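Local coordinates for protein insecticidal Delta-Endotoxin Cry8Ea1 (Bacillus Thuringiensis, PDB 3EB7) that acts as an insecticidal toxin against Holotrichia parallela larvae, probably by forming pores in gut cell membranes as related three-domain Cry toxins do, at residues A[456-461]-A[484-489]; A[443-448]-A[497-502]; A[304-309]-A[416-421]; A[489-494]-A[553-558]. One frame throughout, in Å; residues are numbered along the deposited sequence.

How the interactions relate
Interactions 1, 2 and 4 all belong to the C-terminal beta-sandwich, whereas interaction 3 lies in the middle domain, its centre about 34 Å from that of interaction 2. Strand 482-491 links interactions 1 and 4: Leu489 is common to both, and their centres are about 18 Å apart. Interactions 2 and 4 are the closest pair, about 9 Å between centres. They are joined by the backbone bond from Val443 N to Asn490 O (2.9 Å) and, probably, by a hydrogen bond from Ser445 OG to Ser493 O, modelled very short; Tyr499 meets Phe555 between them. Interaction 3 comes nearest to interaction 1, about 7 Å between nearest atoms, without touching. The sulfate sits at interaction 4.

Interaction 1: A[456-461]-A[484-489]; sequences ASDGPK and TGVIRL
Ser457 holds the carbonyl of Val486 with two of its own atoms. Its backbone N lies 2.8 Å from Val486 O in a nearly straight bond (165° at the hydrogen), and its hydroxyl OG donates to the same Val486 O at 2.7 Å. The two donors come from opposite faces of the carbonyl plane, each tilted out of it, so one oxygen is gripped from two directions. Chi1 of 65° sets OG between the backbone N and the carbonyl carbon of its own residue, from where it reaches Val486 O. Val486 is held at its other end as well: its N donates to Asp458 OD2 at 3.1 Å, meeting the carboxylate on its syn side and somewhat out of its plane. Beside this polar patch Ala456 CB packs on Ile487 CG1 at 3.8 Å. A water bridges further along, giving its hydrogens to Asp458 O and Pro460 O and accepting from Gly485 N at 3.0 Å. Behind the contact, strand 559-567 fixes residues 484-489 by backbone bonds from Thr484 to Ile564 and from Ile487 to Leu562. Thr484 OG1 is tied to Gly485 O and to Ile564 N. The loop is therefore fastened to residues 484-489 through the peptide groups on both sides of Val486, and a carboxylate accepting a backbone N-H would probably be stabilised as the anion.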
loop_
_atom_site.group_PDB
_atom_site.type_symbol
_atom_site.label_atom_id
_atom_site.label_comp_id
_atom_site.label_asym_id
_atom_site.label_seq_id
_atom_site.Cartn_x
_atom_site.Cartn_y
_atom_site.Cartn_z
ATOM N N ALA A 456 -8.987 11.962 -7.858
ATOM C CA ALA A 456 -9.667 13.116 -8.481
ATOM C C ALA A 456 -9.133 14.435 -7.974
ATOM O O ALA A 456 -8.585 14.529 -6.857
ATOM C CB ALA A 456 -11.138 13.046 -8.247
ATOM N N SER A 457 -9.299 15.476 -8.792
ATOM C CA SER A 457 -8.801 16.807 -8.463
ATOM C C SER A 457 -9.676 17.495 -7.442
ATOM O O SER A 457 -9.277 18.522 -6.883
ATOM C CB SER A 457 -8.739 17.674 -9.730
ATOM O OG SER A 457 -10.048 17.919 -10.266
ATOM N N ASP A 458 -10.874 16.967 -7.214
ATOM C CA ASP A 458 -11.868 17.594 -6.319
ATOM C C ASP A 458 -13.141 16.698 -6.207
ATOM O O ASP A 458 -13.192 15.593 -6.760
ATOM C CB ASP A 458 -12.336 18.940 -6.911
ATOM C CG ASP A 458 -13.133 18.760 -8.226
ATOM O OD1 ASP A 458 -13.407 19.771 -8.900
ATOM O OD2 ASP A 458 -13.515 17.620 -8.588
ATOM N N GLY A 459 -14.161 17.175 -5.504
ATOM C CA GLY A 459 -15.409 16.445 -5.377
ATOM C C GLY A 459 -15.425 15.756 -4.024
ATOM O O GLY A 459 -14.667 16.117 -3.113
ATOM N N PRO A 460 -16.282 14.731 -3.884
ATOM C CA PRO A 460 -16.493 14.049 -2.591
ATOM C C PRO A 460 -15.227 13.332 -2.046
ATOM O O PRO A 460 -14.444 12.727 -2.804
ATOM C CB PRO A 460 -17.619 13.036 -2.879
ATOM C CG PRO A 460 -18.078 13.303 -4.250
ATOM C CD PRO A 460 -17.069 14.138 -4.978
ATOM N N LYS A 461 -15.056 13.417 -0.737
ATOM C CA LYS A 461 -13.995 12.739 -0.047
ATOM C C LYS A 461 -14.477 11.350 0.269
ATOM O O LYS A 461 -15.693 11.107 0.228
ATOM C CB LYS A 461 -13.657 13.479 1.242
ATOM C CG LYS A 461 -13.103 14.877 1.036
ATOM C CD LYS A 461 -12.985 15.511 2.403
ATOM C CE LYS A 461 -12.467 16.934 2.359
ATOM N NZ LYS A 461 -12.426 17.516 3.762
ATOM N N THR A 484 -18.167 11.324 -8.990
ATOM C CA THR A 484 -16.809 11.456 -8.522
ATOM C C THR A 484 -16.385 12.864 -8.875
ATOM O O THR A 484 -17.107 13.571 -9.568
ATOM C CB THR A 484 -15.836 10.495 -9.241
ATOM O OG1 THR A 484 -15.822 10.795 -10.643
ATOM C CG2 THR A 484 -16.206 9.026 -8.989
ATOM N N GLY A 485 -15.213 13.281 -8.392
ATOM C CA GLY A 485 -14.605 14.516 -8.882
ATOM C C GLY A 485 -14.165 14.403 -10.343
ATOM O O GLY A 485 -14.196 13.313 -10.966
ATOM N N VAL A 486 -13.779 15.548 -10.893
ATOM C CA VAL A 486 -13.043 15.574 -12.121
ATOM C C VAL A 486 -11.652 14.952 -11.880
ATOM O O VAL A 486 -10.870 15.462 -11.063
ATOM C CB VAL A 486 -12.885 17.011 -12.584
ATOM C CG1 VAL A 486 -12.217 17.037 -13.933
ATOM C CG2 VAL A 486 -14.271 17.690 -12.639
ATOM N N ILE A 487 -11.396 13.828 -12.549
ATOM C CA ILE A 487 -10.110 13.188 -12.541
ATOM C C ILE A 487 -9.318 13.732 -13.735
ATOM O O ILE A 487 -9.733 13.590 -14.900
ATOM C CB ILE A 487 -10.193 11.650 -12.646
ATOM C CG1 ILE A 487 -11.073 11.069 -11.549
ATOM C CG2 ILE A 487 -8.756 11.009 -12.671
ATOM C CD1 ILE A 487 -11.326 9.623 -11.720
ATOM N N ARG A 488 -8.188 14.365 -13.413
ATOM C CA ARG A 488 -7.341 15.014 -14.408
ATOM C C ARG A 488 -6.284 14.043 -14.891
ATOM O O ARG A 488 -5.643 13.352 -14.079
ATOM C CB ARG A 488 -6.735 16.263 -13.794
ATOM C CG ARG A 488 -5.238 16.421 -14.041
ATOM C CD ARG A 488 -4.930 17.799 -14.669
ATOM N NE ARG A 488 -5.903 18.080 -15.734
ATOM C CZ ARG A 488 -5.787 17.631 -16.977
ATOM N NH1 ARG A 488 -4.713 16.884 -17.319
ATOM N NH2 ARG A 488 -6.744 17.944 -17.864
ATOM N N LEU A 489 -6.136 13.946 -16.205
ATOM C CA LEU A 489 -5.324 12.894 -16.821
ATOM C C LEU A 489 -4.249 13.387 -17.812
ATOM O O LEU A 489 -4.415 14.418 -18.473
ATOM C CB LEU A 489 -6.231 11.908 -17.556
ATOM C CG LEU A 489 -7.481 11.285 -16.928
ATOM C CD1 LEU A 489 -8.267 10.619 -18.063
ATOM C CD2 LEU A 489 -7.081 10.275 -15.831
HETATM O O HOH W 1 -14.048 12.967 -5.605
#

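Interaction 2: A[443-448]-A[497-502]; sequences VYSDKI and QKYRVR
Tyr499 CG is anti to its own carbonyl carbon (chi1 -67°), which starts the ring off toward the loop 443-448, and Val443 CG1, anti to its backbone N (chi1 -178°), is the methyl that meets it. CG1 rests 3.8 Å from both Tyr499 CE2 and CZ, approaching obliquely, and the two side chains pass one another, pointing opposite ways. At the ring edge, in its plane, lies Tyr444 O, 3.4 Å from Tyr499 CE2. The phenol reaches the turn itself: Tyr499 OH is 3.4 Å from Ser445 CA and donates to a water at 2.8 Å. That water makes a weak bond to Ser445 OG, whose stronger partner is Ser493 O. Gln497 CD comes within 4.0 Å of Ser445 O; its NE2 is turned back onto Lys498 O and also bonds Asn589 OD1. At the far end Ile448 CD1 comes near Arg502 NH2, while the guanidinium is held by a salt bridge from NE to Glu584. A tyrosine from strand 498-507 thus packs against the turn between strands 442-443 and 448-452, which belong to different sheets of the C-terminal domain, a beta-sandwich like domain III of other Cry toxins.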
loop_
_atom_site.group_PDB
_atom_site.type_symbol
_atom_site.label_atom_id
_atom_site.label_comp_id
_atom_site.label_asym_id
_atom_site.label_seq_id
_atom_site.Cartn_x
_atom_site.Cartn_y
_atom_site.Cartn_z
ATOM N N VAL A 443 -2.108 7.868 -18.691
ATOM C CA VAL A 443 -2.845 6.811 -19.403
ATOM C C VAL A 443 -1.928 6.286 -20.503
ATOM O O VAL A 443 -1.483 7.061 -21.379
ATOM C CB VAL A 443 -4.199 7.355 -19.990
ATOM C CG1 VAL A 443 -5.017 6.262 -20.686
ATOM C CG2 VAL A 443 -5.031 7.969 -18.886
ATOM N N TYR A 444 -1.643 4.983 -20.424
ATOM C CA TYR A 444 -0.797 4.264 -21.381
ATOM C C TYR A 444 -1.562 3.698 -22.576
ATOM O O TYR A 444 -2.666 3.184 -22.413
ATOM C CB TYR A 444 -0.012 3.133 -20.684
ATOM C CG TYR A 444 0.799 3.666 -19.525
ATOM C CD1 TYR A 444 0.257 3.712 -18.242
ATOM C CD2 TYR A 444 2.091 4.173 -19.723
ATOM C CE1 TYR A 444 0.978 4.240 -17.170
ATOM C CE2 TYR A 444 2.814 4.696 -18.671
ATOM C CZ TYR A 444 2.253 4.726 -17.395
ATOM O OH TYR A 444 2.970 5.240 -16.345
ATOM N N SER A 445 -0.964 3.782 -23.760
ATOM C CA SER A 445 -1.593 3.279 -24.980
ATOM C C SER A 445 -1.514 1.775 -25.028
ATOM O O SER A 445 -2.267 1.140 -25.737
ATOM C CB SER A 445 -0.861 3.783 -26.216
ATOM O OG SER A 445 -0.744 5.178 -26.182
ATOM N N ASP A 446 -0.543 1.216 -24.327
ATOM C CA ASP A 446 -0.200 -0.176 -24.503
ATOM C C ASP A 446 -0.334 -1.021 -23.226
ATOM O O ASP A 446 0.115 -2.155 -23.170
ATOM C CB ASP A 446 1.184 -0.296 -25.189
ATOM C CG ASP A 446 2.363 0.218 -24.328
ATOM O OD1 ASP A 446 2.215 1.087 -23.413
ATOM O OD2 ASP A 446 3.492 -0.277 -24.590
ATOM N N LYS A 447 -0.984 -0.459 -22.214
ATOM C CA LYS A 447 -1.202 -1.119 -20.935
ATOM C C LYS A 447 -2.663 -0.882 -20.492
ATOM O O LYS A 447 -3.320 0.037 -20.979
ATOM C CB LYS A 447 -0.259 -0.513 -19.899
ATOM C CG LYS A 447 1.178 -0.836 -20.161
ATOM C CD LYS A 447 2.114 0.120 -19.437
ATOM C CE LYS A 447 3.518 0.110 -20.082
ATOM N NZ LYS A 447 4.610 0.116 -19.059
ATOM N N ILE A 448 -3.153 -1.739 -19.605
ATOM C CA ILE A 448 -4.347 -1.497 -18.819
ATOM C C ILE A 448 -3.956 -0.498 -17.716
ATOM O O ILE A 448 -3.048 -0.773 -16.913
ATOM C CB ILE A 448 -4.900 -2.843 -18.217
ATOM C CG1 ILE A 448 -5.301 -3.803 -19.357
ATOM C CG2 ILE A 448 -6.049 -2.573 -17.221
ATOM C CD1 ILE A 448 -5.715 -5.215 -18.972
ATOM N N GLN A 497 -5.776 6.605 -30.329
ATOM C CA GLN A 497 -5.959 5.321 -29.671
ATOM C C GLN A 497 -7.340 5.252 -29.012
ATOM O O GLN A 497 -7.717 6.136 -28.221
ATOM C CB GLN A 497 -4.871 5.145 -28.613
ATOM C CG GLN A 497 -5.029 3.943 -27.720
ATOM C CD GLN A 497 -4.777 2.697 -28.470
ATOM O OE1 GLN A 497 -3.820 2.624 -29.220
ATOM N NE2 GLN A 497 -5.644 1.694 -28.300
ATOM N N LYS A 498 -8.097 4.207 -29.355
ATOM C CA LYS A 498 -9.362 3.902 -28.659
ATOM C C LYS A 498 -9.146 3.217 -27.299
ATOM O O LYS A 498 -8.219 2.423 -27.115
ATOM C CB LYS A 498 -10.250 2.987 -29.513
ATOM C CG LYS A 498 -10.533 3.488 -30.896
ATOM C CD LYS A 498 -11.370 4.733 -30.845
ATOM C CE LYS A 498 -12.367 4.740 -32.006
ATOM N NZ LYS A 498 -11.894 3.835 -33.126
ATOM N N TYR A 499 -10.044 3.518 -26.379
ATOM C CA TYR A 499 -10.060 2.926 -25.071
ATOM C C TYR A 499 -11.499 2.537 -24.767
ATOM O O TYR A 499 -12.444 3.204 -25.193
ATOM C CB TYR A 499 -9.602 3.939 -24.003
ATOM C CG TYR A 499 -8.147 4.350 -24.086
ATOM C CD1 TYR A 499 -7.773 5.510 -24.774
ATOM C CD2 TYR A 499 -7.142 3.568 -23.494
ATOM C CE1 TYR A 499 -6.433 5.889 -24.887
ATOM C CE2 TYR A 499 -5.800 3.930 -23.594
ATOM C CZ TYR A 499 -5.451 5.102 -24.293
ATOM O OH TYR A 499 -4.131 5.479 -24.379
ATOM N N ARG A 500 -11.659 1.460 -24.017
ATOM C CA ARG A 500 -12.902 1.230 -23.315
ATOM C C ARG A 500 -12.549 1.217 -21.842
ATOM O O ARG A 500 -11.371 1.113 -21.477
ATOM C CB ARG A 500 -13.577 -0.066 -23.748
ATOM C CG ARG A 500 -12.867 -1.304 -23.312
ATOM C CD ARG A 500 -13.411 -2.545 -23.971
ATOM N NE ARG A 500 -12.993 -3.773 -23.306
ATOM C CZ ARG A 500 -13.373 -4.136 -22.078
ATOM N NH1 ARG A 500 -14.177 -3.356 -21.339
ATOM N NH2 ARG A 500 -12.950 -5.288 -21.572
ATOM N N VAL A 501 -13.589 1.299 -21.025
ATOM C CA VAL A 501 -13.519 1.535 -19.606
ATOM C C VAL A 501 -14.292 0.446 -18.873
ATOM O O VAL A 501 -15.378 0.051 -19.290
ATOM C CB VAL A 501 -14.201 2.917 -19.266
ATOM C CG1 VAL A 501 -14.586 3.025 -17.809
ATOM C CG2 VAL A 501 -13.288 4.069 -19.636
ATOM N N ARG A 502 -13.744 -0.018 -17.749
ATOM C CA ARG A 502 -14.531 -0.761 -16.787
ATOM C C ARG A 502 -14.253 -0.205 -15.407
ATOM O O ARG A 502 -13.155 0.272 -15.131
ATOM C CB ARG A 502 -14.293 -2.270 -16.869
ATOM C CG ARG A 502 -12.843 -2.679 -16.901
ATOM C CD ARG A 502 -12.727 -4.160 -16.704
ATOM N NE ARG A 502 -11.366 -4.441 -16.342
ATOM C CZ ARG A 502 -10.620 -5.423 -16.836
ATOM N NH1 ARG A 502 -11.144 -6.287 -17.685
ATOM N NH2 ARG A 502 -9.357 -5.555 -16.431
HETATM O O HOH W 2 -3.454 7.249 -26.395
#

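Interaction 3: A[304-309]-A[416-421]; sequences HQISSQ and LNYVTF
His304, Ile306 and Ser308 face Tyr418, Val419 and Phe421 inside the beta-prism of the middle domain, the three-sheet fold of Cry toxins. Strands 304-309 and 416-421 belong to different sheets and run roughly antiparallel (147°), their axes 8.0 Å apart, so side chains meet in the space between them. Ile306 CD1 sits over one face of the Tyr418 ring, 3.9 Å from its centroid and displaced toward the rim, a CH-pi contact. Its CG2 branch reaches the phenol end, 3.6 Å from Tyr418 CZ. Next along the strand the contact turns polar: His304 NE2 donates to Val419 O at 2.8 Å. The oxygen lies in the imidazole plane, but NE2 stands well above the plane of the carbonyl. Chi1 of 66° sets His304 CG between its backbone N and carbonyl carbon, and the ring edge then also meets Phe421 CB, 3.5 Å from His304 CE1. Trp301, whose ring stacks on Phe421, is bonded through NE1 to His304 ND1. Ser308 OG comes to the Tyr418 ring edge, 3.5 Å from CE1, and has Asp278 as a partner. A water joins Ile306 O, Ser308 OG and Tyr418 OH (2.8 Å from the water). All the touching residues are buried, yet His304 has both ring nitrogens bonded, and Ser308 OG and Tyr418 OH share a water.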
loop_
_atom_site.group_PDB
_atom_site.type_symbol
_atom_site.label_atom_id
_atom_site.label_comp_id
_atom_site.label_asym_id
_atom_site.label_seq_id
_atom_site.Cartn_x
_atom_site.Cartn_y
_atom_site.Cartn_z
ATOM N N HIS A 304 3.567 23.970 12.784
ATOM C CA HIS A 304 3.835 24.058 11.347
ATOM C C HIS A 304 2.584 24.393 10.572
ATOM O O HIS A 304 1.459 24.256 11.050
ATOM C CB HIS A 304 4.486 22.775 10.789
ATOM C CG HIS A 304 3.611 21.559 10.828
ATOM N ND1 HIS A 304 3.532 20.732 11.930
ATOM C CD2 HIS A 304 2.812 21.004 9.884
ATOM C CE1 HIS A 304 2.696 19.741 11.676
ATOM N NE2 HIS A 304 2.266 19.863 10.432
ATOM N N GLN A 305 2.813 24.833 9.353
ATOM C CA GLN A 305 1.770 25.145 8.408
ATOM C C GLN A 305 2.075 24.282 7.196
ATOM O O GLN A 305 3.195 24.244 6.709
ATOM C CB GLN A 305 1.830 26.646 8.088
ATOM C CG GLN A 305 0.531 27.208 7.621
ATOM C CD GLN A 305 0.665 28.483 6.813
ATOM O OE1 GLN A 305 0.131 29.501 7.197
ATOM N NE2 GLN A 305 1.353 28.425 5.688
ATOM N N ILE A 306 1.112 23.535 6.728
ATOM C CA ILE A 306 1.377 22.587 5.662
ATOM C C ILE A 306 0.372 22.766 4.542
ATOM O O ILE A 306 -0.821 22.929 4.793
ATOM C CB ILE A 306 1.396 21.096 6.192
ATOM C CG1 ILE A 306 1.695 20.108 5.041
ATOM C CG2 ILE A 306 0.083 20.730 6.944
ATOM C CD1 ILE A 306 2.098 18.728 5.526
ATOM N N SER A 307 0.859 22.745 3.302
ATOM C CA SER A 307 -0.007 22.834 2.134
ATOM C C SER A 307 0.139 21.568 1.335
ATOM O O SER A 307 1.264 21.049 1.153
ATOM C CB SER A 307 0.346 24.046 1.253
ATOM O OG SER A 307 0.152 25.280 1.935
ATOM N N SER A 308 -1.007 21.074 0.860
ATOM C CA SER A 308 -1.078 19.950 -0.090
ATOM C C SER A 308 -2.117 20.183 -1.172
ATOM O O SER A 308 -2.985 21.089 -1.085
ATOM C CB SER A 308 -1.415 18.645 0.636
ATOM O OG SER A 308 -2.560 18.808 1.457
ATOM N N GLN A 309 -2.078 19.290 -2.153
ATOM C CA GLN A 309 -2.826 19.431 -3.367
ATOM C C GLN A 309 -3.120 18.080 -3.990
ATOM O O GLN A 309 -2.181 17.353 -4.298
ATOM C CB GLN A 309 -1.970 20.239 -4.357
ATOM C CG GLN A 309 -2.792 20.847 -5.410
ATOM C CD GLN A 309 -1.979 21.392 -6.550
ATOM O OE1 GLN A 309 -2.528 21.737 -7.589
ATOM N NE2 GLN A 309 -0.690 21.491 -6.368
ATOM N N LEU A 416 7.168 11.371 1.213
ATOM C CA LEU A 416 6.500 12.098 2.301
ATOM C C LEU A 416 5.229 12.748 1.752
ATOM O O LEU A 416 5.271 13.423 0.707
ATOM C CB LEU A 416 7.404 13.167 2.941
ATOM C CG LEU A 416 6.818 13.930 4.153
ATOM C CD1 LEU A 416 6.581 12.939 5.305
ATOM C CD2 LEU A 416 7.749 15.085 4.595
ATOM N N ASN A 417 4.121 12.563 2.470
ATOM C CA ASN A 417 2.847 13.073 2.047
ATOM C C ASN A 417 2.321 14.184 2.957
ATOM O O ASN A 417 1.739 15.157 2.482
ATOM C CB ASN A 417 1.832 11.911 1.970
ATOM C CG ASN A 417 0.427 12.351 1.509
ATOM O OD1 ASN A 417 0.254 13.340 0.801
ATOM N ND2 ASN A 417 -0.561 11.624 1.929
ATOM N N TYR A 418 2.508 14.049 4.262
ATOM C CA TYR A 418 1.901 14.961 5.193
ATOM C C TYR A 418 2.607 14.886 6.554
ATOM O O TYR A 418 3.363 13.941 6.829
ATOM C CB TYR A 418 0.403 14.613 5.324
ATOM C CG TYR A 418 -0.491 15.818 5.556
ATOM C CD1 TYR A 418 -0.852 16.663 4.496
ATOM C CD2 TYR A 418 -0.972 16.109 6.838
ATOM C CE1 TYR A 418 -1.674 17.790 4.735
ATOM C CE2 TYR A 418 -1.798 17.219 7.081
ATOM C CZ TYR A 418 -2.130 18.045 6.036
ATOM O OH TYR A 418 -2.921 19.133 6.285
ATOM N N VAL A 419 2.352 15.899 7.389
ATOM C CA VAL A 419 2.804 15.986 8.771
ATOM C C VAL A 419 1.656 16.449 9.685
ATOM O O VAL A 419 1.060 17.523 9.474
ATOM C CB VAL A 419 3.975 16.999 8.923
ATOM C CG1 VAL A 419 4.657 16.834 10.272
ATOM C CG2 VAL A 419 5.036 16.838 7.796
ATOM N N THR A 420 1.354 15.635 10.707
ATOM C CA THR A 420 0.448 16.008 11.798
ATOM C C THR A 420 1.259 16.186 13.083
ATOM O O THR A 420 2.451 15.884 13.115
ATOM C CB THR A 420 -0.644 14.969 12.005
ATOM O OG1 THR A 420 -0.032 13.701 12.317
ATOM C CG2 THR A 420 -1.465 14.849 10.714
ATOM N N PHE A 421 0.631 16.670 14.146
ATOM C CA PHE A 421 1.407 17.147 15.274
ATOM C C PHE A 421 0.534 17.197 16.519
ATOM O O PHE A 421 -0.677 17.410 16.407
ATOM C CB PHE A 421 1.973 18.536 14.889
ATOM C CG PHE A 421 2.944 19.141 15.875
ATOM C CD1 PHE A 421 4.286 18.796 15.865
ATOM C CD2 PHE A 421 2.529 20.139 16.745
ATOM C CE1 PHE A 421 5.194 19.373 16.789
ATOM C CE2 PHE A 421 3.426 20.729 17.652
ATOM C CZ PHE A 421 4.756 20.349 17.674
HETATM O O HOH W 3 -3.078 20.738 4.031
#

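Interaction 4: A[489-494]-A[553-558]; sequences LNINSP and FTFNQA. With SO4 (sulfate ion), chain D.
Ile491 reaches from strand 489-491 across to Phe555, and nearly every atom of its side chain finds something on the loop 553-558. CB lies 3.7 Å from Ala558 O, the same oxygen that accepts the backbone N of Ile491. From there CG1, anti to the carbonyl carbon, runs past the loop backbone, 3.5 Å from Gln557 O, while the CG2 methyl brushes Phe555 CD1 at 3.9 Å. A second bend, chi2 -56°, drops CD1 over the middle of the Phe555 ring. It stands 3.5 Å from the centroid and only 5° off the ring normal, a CH-pi contact almost exactly over the centre; the two side chains cross at about a right angle. On the opposite face of this ring lies Phe553 CE1, nearer the rim, so the phenyl is sandwiched. Leu489 CD1 adds a contact from another direction, 3.6 Å from Phe555 CE2, and Tyr499 meets the same ring from strand 498-507. The Ile491 N to Ala558 O bond, 172° at the hydrogen and in the carbonyl plane, fixes the strand's backbone to the end of the loop just ahead of strand 559-567. Past the strand, Ser493 N donates to O4 of a sulfate at 3.0 Å, an ion probably from the crystallisation liquor; the bond from the same N to sulfate O2 is weak. Aromatic and aliphatic side chains meeting between strands and a connecting loop in this way form part of the hydrophobic core, as is usual for a beta-sandwich, here the C-terminal domain.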
loop_
_atom_site.group_PDB
_atom_site.type_symbol
_atom_site.label_atom_id
_atom_site.label_comp_id
_atom_site.label_asym_id
_atom_site.label_seq_id
_atom_site.Cartn_x
_atom_site.Cartn_y
_atom_site.Cartn_z
ATOM N N LEU A 489 -6.136 13.946 -16.205
ATOM C CA LEU A 489 -5.324 12.894 -16.821
ATOM C C LEU A 489 -4.249 13.387 -17.812
ATOM O O LEU A 489 -4.415 14.418 -18.473
ATOM C CB LEU A 489 -6.231 11.908 -17.556
ATOM C CG LEU A 489 -7.481 11.285 -16.928
ATOM C CD1 LEU A 489 -8.267 10.619 -18.063
ATOM C CD2 LEU A 489 -7.081 10.275 -15.831
ATOM N N ASN A 490 -3.155 12.634 -17.918
ATOM C CA ASN A 490 -2.157 12.888 -18.927
ATOM C C ASN A 490 -2.123 11.729 -19.898
ATOM O O ASN A 490 -1.746 10.604 -19.512
ATOM C CB ASN A 490 -0.783 13.225 -18.311
ATOM C CG ASN A 490 -0.747 14.658 -17.740
ATOM O OD1 ASN A 490 -0.596 15.635 -18.493
ATOM N ND2 ASN A 490 -0.941 14.790 -16.409
ATOM N N ILE A 491 -2.570 11.991 -21.144
ATOM C CA ILE A 491 -2.747 10.895 -22.119
ATOM C C ILE A 491 -1.450 10.753 -22.955
ATOM O O ILE A 491 -1.006 11.712 -23.624
ATOM C CB ILE A 491 -4.027 11.060 -23.051
ATOM C CG1 ILE A 491 -5.309 11.548 -22.309
ATOM C CG2 ILE A 491 -4.289 9.801 -23.897
ATOM C CD1 ILE A 491 -5.781 10.713 -21.127
ATOM N N ASN A 492 -0.842 9.570 -22.891
ATOM C CA ASN A 492 0.306 9.258 -23.744
ATOM C C ASN A 492 -0.101 9.036 -25.218
ATOM O O ASN A 492 -1.253 8.711 -25.535
ATOM C CB ASN A 492 1.053 8.039 -23.232
ATOM C CG ASN A 492 1.938 8.338 -22.019
ATOM O OD1 ASN A 492 2.080 9.476 -21.577
ATOM N ND2 ASN A 492 2.534 7.297 -21.484
ATOM N N SER A 493 0.839 9.209 -26.129
ATOM C CA SER A 493 0.466 9.171 -27.522
ATOM C C SER A 493 0.171 7.703 -27.951
ATOM O O SER A 493 0.648 6.746 -27.291
ATOM C CB SER A 493 1.562 9.829 -28.369
ATOM O OG SER A 493 2.425 8.839 -28.856
ATOM N N PRO A 494 -0.612 7.504 -29.033
ATOM C CA PRO A 494 -1.262 8.441 -29.930
ATOM C C PRO A 494 -2.683 8.763 -29.469
ATOM O O PRO A 494 -3.382 7.882 -28.993
ATOM C CB PRO A 494 -1.289 7.656 -31.235
ATOM C CG PRO A 494 -1.571 6.245 -30.766
ATOM C CD PRO A 494 -0.861 6.107 -29.445
ATOM N N PHE A 553 -14.045 4.855 -27.017
ATOM C CA PHE A 553 -14.018 6.285 -27.249
ATOM C C PHE A 553 -12.544 6.669 -27.320
ATOM O O PHE A 553 -11.667 5.864 -26.986
ATOM C CB PHE A 553 -14.697 7.035 -26.115
ATOM C CG PHE A 553 -13.970 6.914 -24.763
ATOM C CD1 PHE A 553 -12.976 7.821 -24.399
ATOM C CD2 PHE A 553 -14.296 5.901 -23.865
ATOM C CE1 PHE A 553 -12.325 7.701 -23.174
ATOM C CE2 PHE A 553 -13.658 5.792 -22.675
ATOM C CZ PHE A 553 -12.666 6.687 -22.327
ATOM N N THR A 554 -12.283 7.891 -27.772
ATOM C CA THR A 554 -10.955 8.480 -27.731
ATOM C C THR A 554 -10.950 9.702 -26.792
ATOM O O THR A 554 -11.987 10.327 -26.570
ATOM C CB THR A 554 -10.506 8.928 -29.135
ATOM O OG1 THR A 554 -11.479 9.832 -29.646
ATOM C CG2 THR A 554 -10.403 7.743 -30.071
ATOM N N PHE A 555 -9.786 10.035 -26.249
ATOM C CA PHE A 555 -9.614 11.324 -25.611
ATOM C C PHE A 555 -9.508 12.469 -26.628
ATOM O O PHE A 555 -9.084 12.277 -27.746
ATOM C CB PHE A 555 -8.415 11.285 -24.657
ATOM C CG PHE A 555 -8.629 10.371 -23.489
ATOM C CD1 PHE A 555 -8.105 9.081 -23.497
ATOM C CD2 PHE A 555 -9.385 10.787 -22.415
ATOM C CE1 PHE A 555 -8.327 8.226 -22.450
ATOM C CE2 PHE A 555 -9.606 9.956 -21.361
ATOM C CZ PHE A 555 -9.082 8.660 -21.371
ATOM N N ASN A 556 -9.876 13.665 -26.215
ATOM C CA ASN A 556 -9.832 14.851 -27.039
ATOM C C ASN A 556 -8.404 15.422 -27.116
ATOM O O ASN A 556 -7.943 15.869 -28.184
ATOM C CB ASN A 556 -10.781 15.909 -26.459
ATOM C CG ASN A 556 -12.246 15.472 -26.453
ATOM O OD1 ASN A 556 -12.666 14.658 -27.269
ATOM N ND2 ASN A 556 -13.038 16.050 -25.543
ATOM N N GLN A 557 -7.710 15.434 -25.981
ATOM C CA GLN A 557 -6.379 16.022 -25.949
ATOM C C GLN A 557 -5.495 15.349 -24.918
ATOM O O GLN A 557 -5.964 14.438 -24.204
ATOM C CB GLN A 557 -6.436 17.544 -25.770
ATOM C CG GLN A 557 -6.606 18.031 -24.388
ATOM C CD GLN A 557 -8.042 18.243 -23.991
ATOM O OE1 GLN A 557 -8.899 17.391 -24.223
ATOM N NE2 GLN A 557 -8.318 19.386 -23.359
ATOM N N ALA A 558 -4.224 15.785 -24.874
ATOM C CA ALA A 558 -3.197 15.189 -24.019
ATOM C C ALA A 558 -3.554 15.348 -22.532
ATOM O O ALA A 558 -3.329 14.453 -21.730
ATOM C CB ALA A 558 -1.840 15.783 -24.337
HETATM S S SO4 D . 4.030 10.755 -25.521
HETATM O O1 SO4 D . 5.062 11.168 -24.571
HETATM O O2 SO4 D . 2.847 11.606 -25.349
HETATM O O3 SO4 D . 4.538 10.933 -26.884
HETATM O O4 SO4 D . 3.715 9.342 -25.261
#